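Acyl-CoA dehydrogenase (Bacillus anthracis, PDB 3OWA) probably catalyses the FAD-dependent alpha,beta-dehydrogenation of acyl-CoA thioesters, as in other acyl-CoA dehydrogenases, and binds flavin-adenine dinucleotide. Local coordinates at residues 94-99 / 329-333; 459-463 / 572-576; 164-168 / 180-184; 283-288 / 311-315. All blocks are in the same frame, centred on the assembly; numbering follows the deposited sequence.

How the contacts relate
A large enzyme can be read as loops closed by contacts, and here two of the four close inside a single wide loop. Contact 1 opens first, at residues 94-99 in the N-terminal helical region, and closes only at 329-333, in helix 305-336. Within that span lie two shorter loops in series: contact 3, which joins 164-168 to 180-184 in the beta-rich middle domain, and contact 4, which pairs helix 257-293 with helix 305-336. Contacts 1 and 4 thus share a helix, their centres about 26 Å apart. Contact 2 follows separately, in the C-terminal helical region, about 54 Å centre to centre from contact 3. None of the loops cross.

Contact 1. Residues 94-99 / 329-333; sequences DKVSSA and VGLFE
The first turn of a helix offers backbone NH groups that a carboxylate can take up, and here two carboxylates do so. Lys95 N donates to Glu333 OE1 at 3.0 Å in an almost straight bond (178°), while Asp94, at the N-cap, receives Ser97 N on OD2 at 2.8 Å, its chi1 of 72° (p) turning the carboxylate back over the turn. Asp94 OD1 is hydrogen-bonded to His37 NE2. Glu333 reaches across with chi1 near -106°, between wells, and chi2 m. The amine of Lys95 stays beyond salt-bridge range, NZ lying 4.6 Å from Glu333 OE1.

Residues 95-99 begin helix 95-105, and 329-333 are a helical part of 305-336; their axes approach to 9.7 Å at 149°, roughly antiparallel, with CA atoms nearest at Lys95-Glu333 (6.1 Å) and Val96-Val329 (6.4 Å). Lys95 (m, m, t, m) lays its aliphatic chain over Phe332 (chi1 t), CG standing 4.1 Å from the ring centroid in a CH-pi contact over the face. Farther along helix 95-105, Val329 CG1 lies 3.6 Å from Lys95 O and 4.1 Å from both Val96 CG2 and Ala99 CB. Tyr270 of helix 257-293 covers Lys95, Val329 and Phe332. The N-terminal and C-terminal helical domains therefore meet at a helix start where the NH groups of Lys95 and Ser97 are each taken by a carboxylate, one from each segment, backed by an apolar seam.

Contact 2. Residues 459-463 / 572-576; sequences LQKYL and RHTPL
In the all-helical C-terminal region, a non-helical connection between helices 557-571 and 578-592 lies along one flank of helix 458-482, a helix-against-loop packing with no direct hydrogen bond across it. Arg572 is the first residue to leave helical angles, at phi/psi -64/130. Its O is bridged to Tyr462 by water 1, which sits 2.5 Å from Arg572 O and 2.4 Å from Tyr462 OH. His573 is extended (-168/172), its CA 8.2 Å from that of Leu459, the nearest approach. With chi1 p its ring turns to the helix: Leu463 CD2 stands over one face, 4.0 Å from the centroid in a CH-pi contact, and Leu459 CD1 lies 4.0 Å from His573 CD2. His573 ND1 is hydrogen-bonded to Thr571 O. Thr574 brings its O within 3.9 Å of Leu459 CD2. Pro575 points away and packs on Ile552 of the second subunit. Leu576 (m, t) returns to the helix; its CD1 lies 3.9 Å from Gln460 NE2, and its CD2 meets Leu459 CD2 at 4.0 Å.

Contact 3. Residues 164-168 / 180-184; sequences GAKTT and LNGEK
Backbone hydrogen bonds set the register of this antiparallel pairing. Thr168 and Asn181 form a hydrogen-bonded pair, CA atoms 5.3 Å apart, with Thr168 N to Asn181 O and Asn181 N to Thr168 O both at 2.9 Å. CA-H...O contacts flank it: Thr167 CA to Asn181 O at 3.3 Å and Leu180 CA to Thr168 O at 3.2 Å. Before Thr168 the chain is not yet a strand, and water 2 bridges the segments there, donating to Thr167 OG1 (3.2 Å) and accepting from Glu183 N (2.9 Å).

Gly182 passes close to Thr167, its CA 3.6 Å from Thr167 OG1; a CB would clash, 2.3 Å from that oxygen, and at phi/psi 152/-169 would also press on the preceding carbonyl O. Thr167 takes chi1 m, and its OG1 lies 3.4 Å from Lys184 CD.

Among the charged groups, Lys184 folds back (m, m, m, t) so that NZ makes a salt bridge to Glu155, which also accepts from Thr167 OG1; Lys184 NZ is 4.0 Å from Ala165 CB. The side chain of Lys184 is about 7 Å from a bound FAD. Strands 168-171 and 177-188 make a beta-hairpin of the middle domain, the beta-barrel portion of the acyl-CoA dehydrogenase fold.

Contact 4. Residues 283-288 / 311-315; sequences AVEISA and LANMA
Two buried helical faces interlock here by shape alone, with no hydrogen bond between them. Residues 283-288 (helix 257-293) and 311-315 (helix 305-336) run nearly antiparallel, their axes 10.2 Å apart at closest and crossing at -163°, with the nearest CA atoms, those of Val284 and Ala315, 6.6 Å apart. Leu311 (m, t) is the first bump: its CD2 enters a hollow between turns of the facing helix, lying 3.8 Å from Ser287 CB, 3.9 Å from Ala288 N and 4.1 Å from Val284 O. One turn on, the selenomethionine Met314 (m, t, p) reaches across, bringing CE to 3.7 Å from Ser287 OG and 3.9 Å from Ala283 O.

Such a hairpin of sequential antiparallel helices belongs to the helical bundle of the acyl-CoA dehydrogenase C-terminal domain. The link between the two helices carries FAD-pocket residues, Arg294, Gln296, Phe297 and Ile301 among them. The side chain of Ser287 lies about 10 Å from a bound FAD and touches Ile382, another pocket residue.

The reverse fit comes from Val284 (chi1 t), whose CG2 wedges against Met314 CB at 3.9 Å and stands 4.2 Å from Ala315 N. Ser287 (chi1 m) turns its hydroxyl onto its own helix, OG donating to Ala283 O at 2.7 Å. At the edge Ala288 CB makes a looser contact with Leu311 CD1, at 4.4 Å.

Contact 1. Residues 94-99 / 329-333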
loop_
_atom_site.group_PDB
_atom_site.type_symbol
_atom_site.label_atom_id
_atom_site.label_comp_id
_atom_site.label_asym_id
_atom_site.label_seq_id
_atom_site.Cartn_x
_atom_site.Cartn_y
_atom_site.Cartn_z
ATOM N N ASP A 94 -22.929 -2.937 27.101
ATOM C CA ASP A 94 -22.905 -4.071 26.179
ATOM C C ASP A 94 -21.751 -3.950 25.159
ATOM O O ASP A 94 -21.082 -2.911 25.085
ATOM C CB ASP A 94 -24.269 -4.255 25.488
ATOM C CG ASP A 94 -24.575 -3.169 24.455
ATOM O OD1 ASP A 94 -25.769 -3.004 24.127
ATOM O OD2 ASP A 94 -23.667 -2.480 23.955
ATOM N N LYS A 95 -21.520 -5.013 24.387
ATOM C CA LYS A 95 -20.370 -5.051 23.482
ATOM C C LYS A 95 -20.492 -4.080 22.291
ATOM O O LYS A 95 -19.462 -3.632 21.727
ATOM C CB LYS A 95 -20.132 -6.472 22.965
ATOM C CG LYS A 95 -19.809 -7.495 24.042
ATOM C CD LYS A 95 -18.487 -7.210 24.708
ATOM C CE LYS A 95 -18.402 -7.874 26.081
ATOM N NZ LYS A 95 -19.563 -7.524 26.937
ATOM N N VAL A 96 -21.718 -3.753 21.909
ATOM C CA VAL A 96 -21.952 -2.787 20.850
ATOM C C VAL A 96 -21.471 -1.412 21.266
ATOM O O VAL A 96 -20.790 -0.745 20.506
ATOM C CB VAL A 96 -23.433 -2.751 20.399
ATOM C CG1 VAL A 96 -23.637 -1.651 19.367
ATOM C CG2 VAL A 96 -23.838 -4.094 19.792
ATOM N N SER A 97 -21.799 -1.016 22.497
ATOM C CA SER A 97 -21.341 0.231 23.080
ATOM C C SER A 97 -19.815 0.343 23.115
ATOM O O SER A 97 -19.256 1.346 22.702
ATOM C CB SER A 97 -21.916 0.388 24.503
ATOM O OG SER A 97 -23.328 0.479 24.457
ATOM N N SER A 98 -19.129 -0.674 23.604
ATOM C CA SER A 98 -17.662 -0.571 23.632
ATOM C C SER A 98 -17.005 -0.687 22.236
ATOM O O SER A 98 -15.894 -0.201 22.039
ATOM C CB SER A 98 -17.054 -1.529 24.663
ATOM O OG SER A 98 -17.305 -2.871 24.335
ATOM N N ALA A 99 -17.706 -1.263 21.257
ATOM C CA ALA A 99 -17.238 -1.223 19.865
ATOM C C ALA A 99 -17.364 0.207 19.349
ATOM O O ALA A 99 -16.471 0.723 18.709
ATOM C CB ALA A 99 -18.017 -2.203 18.968
ATOM N N VAL A 329 -19.605 -8.318 16.091
ATOM C CA VAL A 329 -19.922 -7.738 17.398
ATOM C C VAL A 329 -21.319 -8.217 17.822
ATOM O O VAL A 329 -21.514 -8.672 18.957
ATOM C CB VAL A 329 -19.829 -6.187 17.391
ATOM C CG1 VAL A 329 -20.153 -5.638 18.762
ATOM C CG2 VAL A 329 -18.392 -5.712 16.962
ATOM N N GLY A 330 -22.268 -8.164 16.880
ATOM C CA GLY A 330 -23.603 -8.719 17.083
ATOM C C GLY A 330 -23.663 -10.189 17.470
ATOM O O GLY A 330 -24.494 -10.562 18.298
ATOM N N LEU A 331 -22.801 -11.030 16.886
ATOM C CA LEU A 331 -22.771 -12.461 17.250
ATOM C C LEU A 331 -22.334 -12.650 18.705
ATOM O O LEU A 331 -22.912 -13.461 19.450
ATOM C CB LEU A 331 -21.868 -13.278 16.319
ATOM C CG LEU A 331 -22.350 -13.489 14.885
ATOM C CD1 LEU A 331 -21.219 -13.941 13.982
ATOM C CD2 LEU A 331 -23.579 -14.447 14.806
ATOM N N PHE A 332 -21.308 -11.897 19.093
ATOM C CA PHE A 332 -20.825 -11.870 20.464
ATOM C C PHE A 332 -21.978 -11.455 21.417
ATOM O O PHE A 332 -22.256 -12.158 22.400
ATOM C CB PHE A 332 -19.593 -10.942 20.531
ATOM C CG PHE A 332 -18.811 -11.005 21.821
ATOM C CD1 PHE A 332 -17.782 -10.084 22.050
ATOM C CD2 PHE A 332 -19.097 -11.949 22.822
ATOM C CE1 PHE A 332 -17.026 -10.115 23.263
ATOM C CE2 PHE A 332 -18.361 -11.983 24.032
ATOM C CZ PHE A 332 -17.323 -11.076 24.250
ATOM N N GLU A 333 -22.665 -10.352 21.102
ATOM C CA GLU A 333 -23.781 -9.853 21.930
ATOM C C GLU A 333 -24.932 -10.850 22.071
ATOM O O GLU A 333 -25.550 -10.940 23.134
ATOM C CB GLU A 333 -24.353 -8.534 21.395
ATOM C CG GLU A 333 -24.004 -7.292 22.201
ATOM C CD GLU A 333 -24.359 -7.390 23.680
ATOM O OE1 GLU A 333 -23.415 -7.316 24.493
ATOM O OE2 GLU A 333 -25.559 -7.534 24.042
#

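Contact 2. Residues 459-463 / 572-576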
loop_
_atom_site.group_PDB
_atom_site.type_symbol
_atom_site.label_atom_id
_atom_site.label_comp_id
_atom_site.label_asym_id
_atom_site.label_seq_id
_atom_site.Cartn_x
_atom_site.Cartn_y
_atom_site.Cartn_z
ATOM N N LEU A 459 -29.055 -11.031 -7.833
ATOM C CA LEU A 459 -27.753 -11.431 -8.344
ATOM C C LEU A 459 -26.714 -11.584 -7.209
ATOM O O LEU A 459 -25.946 -12.544 -7.185
ATOM C CB LEU A 459 -27.270 -10.463 -9.427
ATOM C CG LEU A 459 -25.823 -10.688 -9.886
ATOM C CD1 LEU A 459 -25.647 -12.060 -10.538
ATOM C CD2 LEU A 459 -25.354 -9.560 -10.809
ATOM N N GLN A 460 -26.727 -10.664 -6.252
ATOM C CA GLN A 460 -25.710 -10.677 -5.187
ATOM C C GLN A 460 -25.924 -11.848 -4.237
ATOM O O GLN A 460 -24.960 -12.473 -3.809
ATOM C CB GLN A 460 -25.651 -9.317 -4.466
ATOM C CG GLN A 460 -25.134 -8.176 -5.373
ATOM C CD GLN A 460 -26.122 -7.761 -6.470
ATOM O OE1 GLN A 460 -27.322 -7.689 -6.234
ATOM N NE2 GLN A 460 -25.613 -7.490 -7.665
ATOM N N LYS A 461 -27.191 -12.171 -3.952
ATOM C CA LYS A 461 -27.530 -13.357 -3.171
ATOM C C LYS A 461 -27.071 -14.626 -3.880
ATOM O O LYS A 461 -26.633 -15.588 -3.258
ATOM C CB LYS A 461 -29.036 -13.423 -2.901
ATOM C CG LYS A 461 -29.553 -12.410 -1.902
ATOM C CD LYS A 461 -31.019 -12.708 -1.575
ATOM C CE LYS A 461 -31.830 -11.422 -1.373
ATOM N NZ LYS A 461 -33.286 -11.575 -1.761
ATOM N N TYR A 462 -27.179 -14.619 -5.197
ATOM C CA TYR A 462 -26.743 -15.734 -6.009
ATOM C C TYR A 462 -25.213 -15.913 -5.924
ATOM O O TYR A 462 -24.714 -17.022 -5.734
ATOM C CB TYR A 462 -27.248 -15.546 -7.455
ATOM C CG TYR A 462 -26.775 -16.607 -8.410
ATOM C CD1 TYR A 462 -27.454 -17.824 -8.533
ATOM C CD2 TYR A 462 -25.625 -16.409 -9.170
ATOM C CE1 TYR A 462 -26.989 -18.811 -9.413
ATOM C CE2 TYR A 462 -25.155 -17.379 -10.029
ATOM C CZ TYR A 462 -25.831 -18.569 -10.151
ATOM O OH TYR A 462 -25.337 -19.502 -11.027
ATOM N N LEU A 463 -24.466 -14.822 -6.039
ATOM C CA LEU A 463 -23.010 -14.911 -5.937
ATOM C C LEU A 463 -22.537 -15.353 -4.549
ATOM O O LEU A 463 -21.586 -16.145 -4.421
ATOM C CB LEU A 463 -22.350 -13.585 -6.334
ATOM C CG LEU A 463 -22.696 -13.084 -7.735
ATOM C CD1 LEU A 463 -22.163 -11.694 -7.914
ATOM C CD2 LEU A 463 -22.142 -14.020 -8.795
ATOM N N ARG A 572 -20.405 -18.482 -13.545
ATOM C CA ARG A 572 -21.135 -17.853 -14.648
ATOM C C ARG A 572 -22.271 -16.937 -14.173
ATOM O O ARG A 572 -23.100 -17.339 -13.350
ATOM C CB ARG A 572 -21.723 -18.943 -15.557
ATOM C CG ARG A 572 -20.686 -19.717 -16.371
ATOM C CD ARG A 572 -21.249 -20.214 -17.704
ATOM N NE ARG A 572 -22.641 -20.656 -17.597
ATOM C CZ ARG A 572 -23.695 -19.949 -18.009
ATOM N NH1 ARG A 572 -23.538 -18.754 -18.571
ATOM N NH2 ARG A 572 -24.920 -20.439 -17.863
ATOM N N HIS A 573 -22.308 -15.718 -14.699
ATOM C CA HIS A 573 -23.406 -14.787 -14.444
ATOM C C HIS A 573 -23.314 -13.618 -15.394
ATOM O O HIS A 573 -22.322 -13.481 -16.099
ATOM C CB HIS A 573 -23.392 -14.271 -12.999
ATOM C CG HIS A 573 -22.253 -13.346 -12.694
ATOM N ND1 HIS A 573 -20.961 -13.790 -12.505
ATOM C CD2 HIS A 573 -22.219 -12.004 -12.513
ATOM C CE1 HIS A 573 -20.181 -12.761 -12.222
ATOM N NE2 HIS A 573 -20.922 -11.666 -12.212
ATOM N N THR A 574 -24.328 -12.762 -15.405
ATOM C CA THR A 574 -24.272 -11.572 -16.242
ATOM C C THR A 574 -23.629 -10.447 -15.459
ATOM O O THR A 574 -24.250 -9.888 -14.576
ATOM C CB THR A 574 -25.656 -11.106 -16.717
ATOM O OG1 THR A 574 -26.240 -12.120 -17.540
ATOM C CG2 THR A 574 -25.529 -9.807 -17.539
ATOM N N PRO A 575 -22.389 -10.091 -15.813
ATOM C CA PRO A 575 -21.682 -9.060 -15.081
ATOM C C PRO A 575 -22.379 -7.702 -15.216
ATOM O O PRO A 575 -23.084 -7.468 -16.190
ATOM C CB PRO A 575 -20.300 -9.055 -15.744
ATOM C CG PRO A 575 -20.567 -9.497 -17.136
ATOM C CD PRO A 575 -21.639 -10.544 -16.993
ATOM N N LEU A 576 -22.214 -6.849 -14.208
ATOM C CA LEU A 576 -22.746 -5.490 -14.205
ATOM C C LEU A 576 -21.734 -4.518 -14.747
ATOM O O LEU A 576 -20.535 -4.803 -14.754
ATOM C CB LEU A 576 -23.066 -5.056 -12.785
ATOM C CG LEU A 576 -23.981 -5.945 -11.947
ATOM C CD1 LEU A 576 -23.921 -5.463 -10.495
ATOM C CD2 LEU A 576 -25.419 -5.934 -12.504
HETATM O O HOH W 1 -23.085 -19.451 -11.932
#

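Contact 3. Residues 164-168 / 180-184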
loop_
_atom_site.group_PDB
_atom_site.type_symbol
_atom_site.label_atom_id
_atom_site.label_comp_id
_atom_site.label_asym_id
_atom_site.label_seq_id
_atom_site.Cartn_x
_atom_site.Cartn_y
_atom_site.Cartn_z
ATOM N N GLY A 164 7.018 -18.978 22.469
ATOM C CA GLY A 164 8.473 -19.091 22.594
ATOM C C GLY A 164 9.099 -18.073 23.572
ATOM O O GLY A 164 10.317 -17.928 23.615
ATOM N N ALA A 165 8.281 -17.384 24.374
ATOM C CA ALA A 165 8.809 -16.445 25.379
ATOM C C ALA A 165 9.946 -17.076 26.187
ATOM O O ALA A 165 9.878 -18.247 26.583
ATOM C CB ALA A 165 7.714 -15.982 26.306
ATOM N N LYS A 166 10.992 -16.298 26.413
ATOM C CA LYS A 166 12.162 -16.739 27.205
ATOM C C LYS A 166 12.212 -16.108 28.625
ATOM O O LYS A 166 13.017 -16.521 29.460
ATOM C CB LYS A 166 13.422 -16.392 26.437
ATOM C CG LYS A 166 13.761 -17.404 25.340
ATOM C CD LYS A 166 14.921 -16.874 24.483
ATOM C CE LYS A 166 15.153 -17.731 23.214
ATOM N NZ LYS A 166 15.754 -19.071 23.486
ATOM N N THR A 167 11.358 -15.123 28.910
ATOM C CA THR A 167 11.218 -14.641 30.295
ATOM C C THR A 167 10.848 -15.782 31.268
ATOM O O THR A 167 9.887 -16.530 31.048
ATOM C CB THR A 167 10.146 -13.512 30.383
ATOM O OG1 THR A 167 10.553 -12.437 29.531
ATOM C CG2 THR A 167 9.960 -12.962 31.828
ATOM N N THR A 168 11.610 -15.892 32.352
ATOM C CA THR A 168 11.405 -16.918 33.365
ATOM C C THR A 168 10.818 -16.377 34.663
ATOM O O THR A 168 10.925 -15.171 34.973
ATOM C CB THR A 168 12.727 -17.595 33.711
ATOM O OG1 THR A 168 13.638 -16.604 34.183
ATOM C CG2 THR A 168 13.306 -18.269 32.476
ATOM N N LEU A 180 10.956 -12.755 38.507
ATOM C CA LEU A 180 10.878 -12.741 37.024
ATOM C C LEU A 180 12.128 -12.137 36.378
ATOM O O LEU A 180 12.638 -11.085 36.830
ATOM C CB LEU A 180 9.621 -11.978 36.544
ATOM C CG LEU A 180 8.370 -12.836 36.335
ATOM C CD1 LEU A 180 7.853 -13.332 37.678
ATOM C CD2 LEU A 180 7.272 -12.016 35.604
ATOM N N ASN A 181 12.618 -12.789 35.330
ATOM C CA ASN A 181 13.757 -12.276 34.577
ATOM C C ASN A 181 13.538 -12.359 33.092
ATOM O O ASN A 181 13.228 -13.436 32.564
ATOM C CB ASN A 181 15.038 -13.045 34.932
ATOM C CG ASN A 181 15.579 -12.660 36.271
ATOM O OD1 ASN A 181 15.374 -13.375 37.279
ATOM N ND2 ASN A 181 16.309 -11.544 36.313
ATOM N N GLY A 182 13.744 -11.237 32.415
ATOM C CA GLY A 182 13.650 -11.169 30.953
ATOM C C GLY A 182 13.240 -9.789 30.474
ATOM O O GLY A 182 13.242 -8.815 31.249
ATOM N N GLU A 183 12.902 -9.698 29.188
ATOM C CA GLU A 183 12.578 -8.417 28.565
ATOM C C GLU A 183 11.411 -8.628 27.641
ATOM O O GLU A 183 11.362 -9.610 26.895
ATOM C CB GLU A 183 13.768 -7.913 27.732
ATOM C CG GLU A 183 15.024 -7.549 28.558
ATOM C CD GLU A 183 16.042 -6.730 27.749
ATOM O OE1 GLU A 183 16.165 -6.993 26.523
ATOM O OE2 GLU A 183 16.710 -5.828 28.332
ATOM N N LYS A 184 10.442 -7.758 27.739
ATOM C CA LYS A 184 9.273 -7.836 26.880
ATOM C C LYS A 184 9.376 -6.657 25.947
ATOM O O LYS A 184 9.611 -5.506 26.394
ATOM C CB LYS A 184 7.984 -7.777 27.715
ATOM C CG LYS A 184 8.000 -8.691 28.961
ATOM C CD LYS A 184 8.105 -10.201 28.637
ATOM C CE LYS A 184 6.930 -10.728 27.842
ATOM N NZ LYS A 184 7.163 -12.276 27.615
HETATM O O HOH W 2 13.220 -12.256 27.804
#

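Contact 4. Residues 283-288 / 311-315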
loop_
_atom_site.group_PDB
_atom_site.type_symbol
_atom_site.label_atom_id
_atom_site.label_comp_id
_atom_site.label_asym_id
_atom_site.label_seq_id
_atom_site.Cartn_x
_atom_site.Cartn_y
_atom_site.Cartn_z
ATOM N N ALA A 283 -11.052 8.752 6.636
ATOM C CA ALA A 283 -10.313 8.963 5.408
ATOM C C ALA A 283 -11.274 9.305 4.251
ATOM O O ALA A 283 -10.969 10.160 3.424
ATOM C CB ALA A 283 -9.482 7.697 5.038
ATOM N N VAL A 284 -12.407 8.611 4.171
ATOM C CA VAL A 284 -13.386 8.933 3.136
ATOM C C VAL A 284 -13.816 10.395 3.282
ATOM O O VAL A 284 -13.821 11.149 2.316
ATOM C CB VAL A 284 -14.592 7.991 3.167
ATOM C CG1 VAL A 284 -15.754 8.554 2.250
ATOM C CG2 VAL A 284 -14.203 6.567 2.674
ATOM N N GLU A 285 -14.134 10.780 4.513
ATOM C CA GLU A 285 -14.636 12.101 4.811
ATOM C C GLU A 285 -13.665 13.223 4.446
ATOM O O GLU A 285 -14.025 14.167 3.741
ATOM C CB GLU A 285 -14.999 12.186 6.297
ATOM C CG GLU A 285 -15.495 13.564 6.708
ATOM C CD GLU A 285 -15.949 13.649 8.189
ATOM O OE1 GLU A 285 -16.749 14.579 8.473
ATOM O OE2 GLU A 285 -15.500 12.820 9.053
ATOM N N ILE A 286 -12.425 13.122 4.911
ATOM C CA ILE A 286 -11.457 14.170 4.604
ATOM C C ILE A 286 -11.048 14.213 3.125
ATOM O O ILE A 286 -10.760 15.273 2.597
ATOM C CB ILE A 286 -10.245 14.180 5.556
ATOM C CG1 ILE A 286 -9.348 12.978 5.299
ATOM C CG2 ILE A 286 -10.743 14.217 6.990
ATOM C CD1 ILE A 286 -8.230 12.850 6.359
ATOM N N SER A 287 -11.100 13.068 2.452
ATOM C CA SER A 287 -10.830 13.008 1.045
ATOM C C SER A 287 -11.958 13.634 0.247
ATOM O O SER A 287 -11.691 14.294 -0.747
ATOM C CB SER A 287 -10.600 11.553 0.588
ATOM O OG SER A 287 -9.525 11.007 1.322
ATOM N N ALA A 288 -13.200 13.430 0.676
ATOM C CA ALA A 288 -14.343 13.977 -0.043
ATOM C C ALA A 288 -14.358 15.475 0.163
ATOM O O ALA A 288 -14.586 16.223 -0.792
ATOM C CB ALA A 288 -15.639 13.357 0.462
ATOM N N LEU A 311 -13.001 7.508 -4.642
ATOM C CA LEU A 311 -13.943 7.673 -3.539
ATOM C C LEU A 311 -14.968 6.564 -3.422
ATOM O O LEU A 311 -15.277 6.132 -2.302
ATOM C CB LEU A 311 -14.676 9.035 -3.573
ATOM C CG LEU A 311 -13.885 10.295 -3.180
ATOM C CD1 LEU A 311 -14.711 11.530 -3.387
ATOM C CD2 LEU A 311 -13.406 10.265 -1.677
ATOM N N ALA A 312 -15.499 6.104 -4.555
ATOM C CA ALA A 312 -16.479 5.019 -4.564
ATOM C C ALA A 312 -15.889 3.673 -4.122
ATOM O O ALA A 312 -16.568 2.900 -3.436
ATOM C CB ALA A 312 -17.133 4.894 -5.966
ATOM N N ASN A 313 -14.656 3.375 -4.534
ATOM C CA ASN A 313 -14.005 2.155 -4.115
ATOM C C ASN A 313 -13.781 2.199 -2.611
ATOM O O ASN A 313 -14.058 1.238 -1.903
ATOM C CB ASN A 313 -12.652 1.969 -4.836
ATOM C CG ASN A 313 -12.803 1.599 -6.298
ATOM O OD1 ASN A 313 -13.837 1.099 -6.712
ATOM N ND2 ASN A 313 -11.733 1.836 -7.091
HETATM N N MSE A 314 -13.327 3.349 -2.129
HETATM C CA MSE A 314 -13.036 3.531 -0.707
HETATM C C MSE A 314 -14.305 3.317 0.111
HETATM O O MSE A 314 -14.276 2.592 1.110
HETATM C CB MSE A 314 -12.486 4.919 -0.437
HETATM C CG MSE A 314 -11.070 5.121 -1.036
HETATM SE SE MSE A 314 -10.720 7.038 -1.200
HETATM C CE MSE A 314 -10.488 7.474 0.663
ATOM N N ALA A 315 -15.393 3.942 -0.337
ATOM C CA ALA A 315 -16.663 3.887 0.398
ATOM C C ALA A 315 -17.306 2.497 0.357
ATOM O O ALA A 315 -17.894 2.066 1.337
ATOM C CB ALA A 315 -17.590 4.902 -0.116
#